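PDB 4QYT: glutathione-independent glyoxalase DJ-1 from Schizosaccharomyces pombe, which converts methylglyoxal to D-lactate in a single step without glutathione, and takes part in protection against reactive oxygen species. Local coordinates for residues A57-Y61 / K62-S66; T91-F94 / V95-V98. All coordinates share one frame; numbering follows the deposited sequence.

Interaction 1: residues A57-Y61 / K62-S66; sequences ANRSY and KEIPS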
# COMPACT_ATOMS: atom_id res chain seq x y z
N ALA A 57 -6.66 13.82 2.75
CA ALA A 57 -7.16 13.67 1.40
C ALA A 57 -6.96 14.99 0.66
O ALA A 57 -6.97 16.06 1.25
CB ALA A 57 -8.60 13.28 1.41
N ASN A 58 -6.89 14.91 -0.66
CA ASN A 58 -6.77 16.14 -1.46
C ASN A 58 -8.01 17.01 -1.45
O ASN A 58 -7.91 18.23 -1.53
CB ASN A 58 -6.48 15.78 -2.93
CG ASN A 58 -5.19 15.07 -3.17
OD1 ASN A 58 -5.16 14.06 -3.84
ND2 ASN A 58 -4.11 15.55 -2.59
N ARG A 59 -9.17 16.35 -1.48
CA ARG A 59 -10.47 17.00 -1.62
C ARG A 59 -11.47 16.35 -0.68
O ARG A 59 -11.32 15.19 -0.32
CB ARG A 59 -11.00 16.90 -3.05
CG ARG A 59 -10.04 17.39 -4.11
CD ARG A 59 -10.71 17.45 -5.48
NE ARG A 59 -11.74 18.48 -5.50
CZ ARG A 59 -12.48 18.78 -6.54
NH1 ARG A 59 -12.54 17.98 -7.57
NH2 ARG A 59 -13.20 19.89 -6.51
N SER A 60 -12.52 17.11 -0.37
CA SER A 60 -13.76 16.55 0.13
C SER A 60 -14.75 16.42 -1.02
O SER A 60 -14.85 17.30 -1.86
CB SER A 60 -14.36 17.47 1.18
OG SER A 60 -15.68 17.07 1.47
N TYR A 61 -15.57 15.37 -1.00
CA TYR A 61 -16.60 15.23 -2.01
C TYR A 61 -17.59 16.39 -1.98
O TYR A 61 -18.25 16.65 -2.98
CB TYR A 61 -17.35 13.90 -1.92
CG TYR A 61 -18.46 13.81 -0.92
CD1 TYR A 61 -18.26 13.97 0.43
CD2 TYR A 61 -19.74 13.48 -1.32
CE1 TYR A 61 -19.28 13.81 1.35
CE2 TYR A 61 -20.77 13.31 -0.41
CZ TYR A 61 -20.54 13.51 0.93
OH TYR A 61 -21.56 13.34 1.85
N LYS A 62 -17.69 17.09 -0.85
CA LYS A 62 -18.61 18.20 -0.74
C LYS A 62 -18.25 19.36 -1.65
O LYS A 62 -19.05 20.26 -1.90
CB LYS A 62 -18.73 18.66 0.70
CG LYS A 62 -19.29 17.59 1.63
CD LYS A 62 -19.56 18.05 3.06
CE LYS A 62 -19.97 16.85 3.91
NZ LYS A 62 -19.94 17.09 5.37
N GLU A 63 -17.02 19.33 -2.17
CA GLU A 63 -16.55 20.31 -3.15
C GLU A 63 -17.18 20.13 -4.52
O GLU A 63 -17.02 21.00 -5.40
CB GLU A 63 -15.04 20.25 -3.34
CG GLU A 63 -14.25 20.59 -2.10
CD GLU A 63 -12.80 20.22 -2.22
OE1 GLU A 63 -12.23 20.27 -3.34
OE2 GLU A 63 -12.19 19.87 -1.17
N ILE A 64 -17.80 18.99 -4.78
CA ILE A 64 -18.25 18.61 -6.11
C ILE A 64 -19.77 18.61 -6.09
O ILE A 64 -20.35 17.87 -5.33
CB ILE A 64 -17.70 17.23 -6.50
CG1 ILE A 64 -16.17 17.21 -6.40
CG2 ILE A 64 -18.16 16.89 -7.91
CD1 ILE A 64 -15.57 15.82 -6.44
N PRO A 65 -20.43 19.50 -6.87
CA PRO A 65 -21.84 19.79 -6.57
C PRO A 65 -22.79 18.71 -6.99
O PRO A 65 -23.94 18.73 -6.54
CB PRO A 65 -22.08 21.11 -7.29
CG PRO A 65 -21.07 21.14 -8.40
CD PRO A 65 -19.85 20.53 -7.75
N SER A 66 -22.41 17.80 -7.88
CA SER A 66 -23.30 16.74 -8.34
C SER A 66 -22.46 15.64 -9.01
O SER A 66 -21.32 15.85 -9.35
CB SER A 66 -24.32 17.28 -9.37
OG SER A 66 -23.65 17.54 -10.59
O HOH W 1 -15.66 20.72 -7.81
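Ser60 and Glu63 grip each other across a short 3-10 turn, where the edge strand 59-60 of the DJ-1/PfpI sheet gives way to the loop before helix 67-73. Ser60 OG accepts from Lys62 N at 3.1 Å, an ST turn, while Ser60 O receives Glu63 N. The Glu63 carboxylate reaches back to the start of the turn: its OE2 accepts from Ser60 N at 2.9 Å, met from above the carboxylate plane. The other oxygen, OE1, forms a salt bridge with Arg59, 2.8 Å from NE and nearly straight at 168°, with a weak bond from NH2. OE1 lies in the guanidinium plane, although the two flat groups are turned 54° apart. A bend at chi3 (67°) curls the arginine back to the carboxylate, and Ile64 CG1 packs over one guanidinium face, 3.6 Å above the plane. This is the tight side: Ile64 is buried against Phe70 of helix 67-73, and Arg59 NH1 is also bonded to Gln73 OE1 and Tyr74 OH. The solvent side is looser. Lys62 runs extended past the Tyr61 ring, its CG 3.8 Å from Tyr61 CE1, and the side chains touch without a polar bond. Near the salt bridge a water accepts from Arg59 NH2 at 2.9 Å and donates to Glu63 O.

Interaction 2: residues T91-F94 / V95-V98; sequences TTPF and VQQV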
# COMPACT_ATOMS: atom_id res chain seq x y z
N THR A 91 -22.66 3.29 0.90
CA THR A 91 -23.96 3.78 1.31
C THR A 91 -24.04 5.29 1.17
O THR A 91 -24.96 5.91 1.69
CB THR A 91 -24.26 3.36 2.76
OG1 THR A 91 -23.32 3.92 3.68
CG2 THR A 91 -24.35 1.85 2.89
N THR A 92 -23.16 5.87 0.37
CA THR A 92 -23.24 7.30 0.08
C THR A 92 -23.88 7.50 -1.27
O THR A 92 -23.31 7.07 -2.27
CB THR A 92 -21.83 7.90 0.08
OG1 THR A 92 -21.22 7.72 1.35
CG2 THR A 92 -21.83 9.37 -0.20
N PRO A 93 -25.03 8.18 -1.38
CA PRO A 93 -25.65 8.34 -2.70
C PRO A 93 -24.74 8.94 -3.74
O PRO A 93 -24.80 8.51 -4.89
CB PRO A 93 -26.92 9.15 -2.39
CG PRO A 93 -27.27 8.70 -1.00
CD PRO A 93 -25.95 8.57 -0.29
N PHE A 94 -23.92 9.94 -3.37
CA PHE A 94 -23.04 10.53 -4.36
C PHE A 94 -22.17 9.48 -5.05
O PHE A 94 -21.98 9.52 -6.27
CB PHE A 94 -22.18 11.57 -3.69
CG PHE A 94 -21.22 12.28 -4.61
CD1 PHE A 94 -21.62 13.43 -5.26
CD2 PHE A 94 -19.91 11.86 -4.81
CE1 PHE A 94 -20.76 14.12 -6.08
CE2 PHE A 94 -19.03 12.56 -5.63
CZ PHE A 94 -19.46 13.71 -6.24
N VAL A 95 -21.58 8.59 -4.25
CA VAL A 95 -20.74 7.52 -4.80
C VAL A 95 -21.52 6.59 -5.71
O VAL A 95 -21.10 6.26 -6.81
CB VAL A 95 -20.02 6.76 -3.67
CG1 VAL A 95 -19.23 5.60 -4.21
CG2 VAL A 95 -19.13 7.69 -2.87
N GLN A 96 -22.70 6.20 -5.23
CA GLN A 96 -23.58 5.35 -6.03
C GLN A 96 -23.96 6.01 -7.37
O GLN A 96 -24.03 5.36 -8.41
CB GLN A 96 -24.86 5.02 -5.26
CG GLN A 96 -24.65 4.26 -3.97
CD GLN A 96 -25.85 4.38 -3.06
OE1 GLN A 96 -26.88 4.98 -3.42
NE2 GLN A 96 -25.74 3.80 -1.88
N GLN A 97 -24.29 7.31 -7.30
CA GLN A 97 -24.67 8.06 -8.49
C GLN A 97 -23.54 8.13 -9.50
O GLN A 97 -23.74 8.00 -10.71
CB GLN A 97 -25.06 9.49 -8.10
CG GLN A 97 -26.39 9.60 -7.33
CD GLN A 97 -26.55 10.88 -6.48
OE1 GLN A 97 -25.62 11.67 -6.30
NE2 GLN A 97 -27.72 11.05 -5.94
N VAL A 98 -22.31 8.33 -9.02
CA VAL A 98 -21.16 8.32 -9.92
C VAL A 98 -21.02 6.96 -10.57
O VAL A 98 -20.79 6.87 -11.77
CB VAL A 98 -19.88 8.71 -9.11
CG1 VAL A 98 -18.60 8.30 -9.83
CG2 VAL A 98 -19.89 10.19 -8.77
O HOH W 2 -27.61 4.67 0.41
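The first turn of helix 93-102 is closed by three successive i to i+4 backbone bonds, in which Thr92 O, Pro93 O and Phe94 O accept the N-H groups of Gln96, Gln97 and Val98, the Pro93 O to Gln97 N bond being the shortest of the three at 2.7 Å. Thr92 sits at the N-cap, but its OG1 bonds back to Thr88 O in the preceding helix and does not cap. On the inner side, Phe94 and Val98 pack one turn apart. With CG anti to the backbone N (chi1 -179°), the Phe94 ring swings out from the helix, and Val98 CG2 rests over one face toward the rim, 4.0 Å from CE2. Val95 directs CG2 at Thr92 CB, also 4.0 Å away. These valines are buried: Val95 meets Ile79 and Phe10 of the central sheet, and Val98 meets Ala67 and Phe70 of helix 67-73.

Gln97 is exposed and folds back over the first turn, its CG 3.1 Å from Pro93 O and its OE1 3.4 Å from Phe94 CA, contacts that are close but not hydrogen bonds. Gln96, less exposed and touching Ser123, reaches back along the chain beside Pro93, where its NE2 donates to Ser90 O and also to a water 3.1 Å away; that water donates in turn to Thr91 O, so one amide nitrogen ties the new helix to the end of helix 83-90. Proline, having no N-H, fits the first position after an N-cap, and the whole is a helix N terminus with one apolar flank laid against the sheet of the DJ-1/PfpI alpha/beta fold.

Overall arrangement
From the N terminus, the chain passes through strand 34-39 and reaches interaction 1 at edge strand 59-60, which runs parallel to it. The turn there leads into helix 67-73, strand 76-79 and helix 83-90, after which interaction 2 starts helix 93-102. The two contacts come in series, neither nesting nor crossing; each closes a single turn and no long loop. They nevertheless touch in space. The rings of Tyr61 and Phe94 meet edge-to-face, Ile64 CG2 lies 3.8 Å from Phe94 CZ, and Tyr61 also touches Thr92. Helix 93-102 is thereby joined to the turn that follows the edge strand, and Ser66 C, at the N-cap of helix 67-73, lies 3.7 Å from Phe94 CE1.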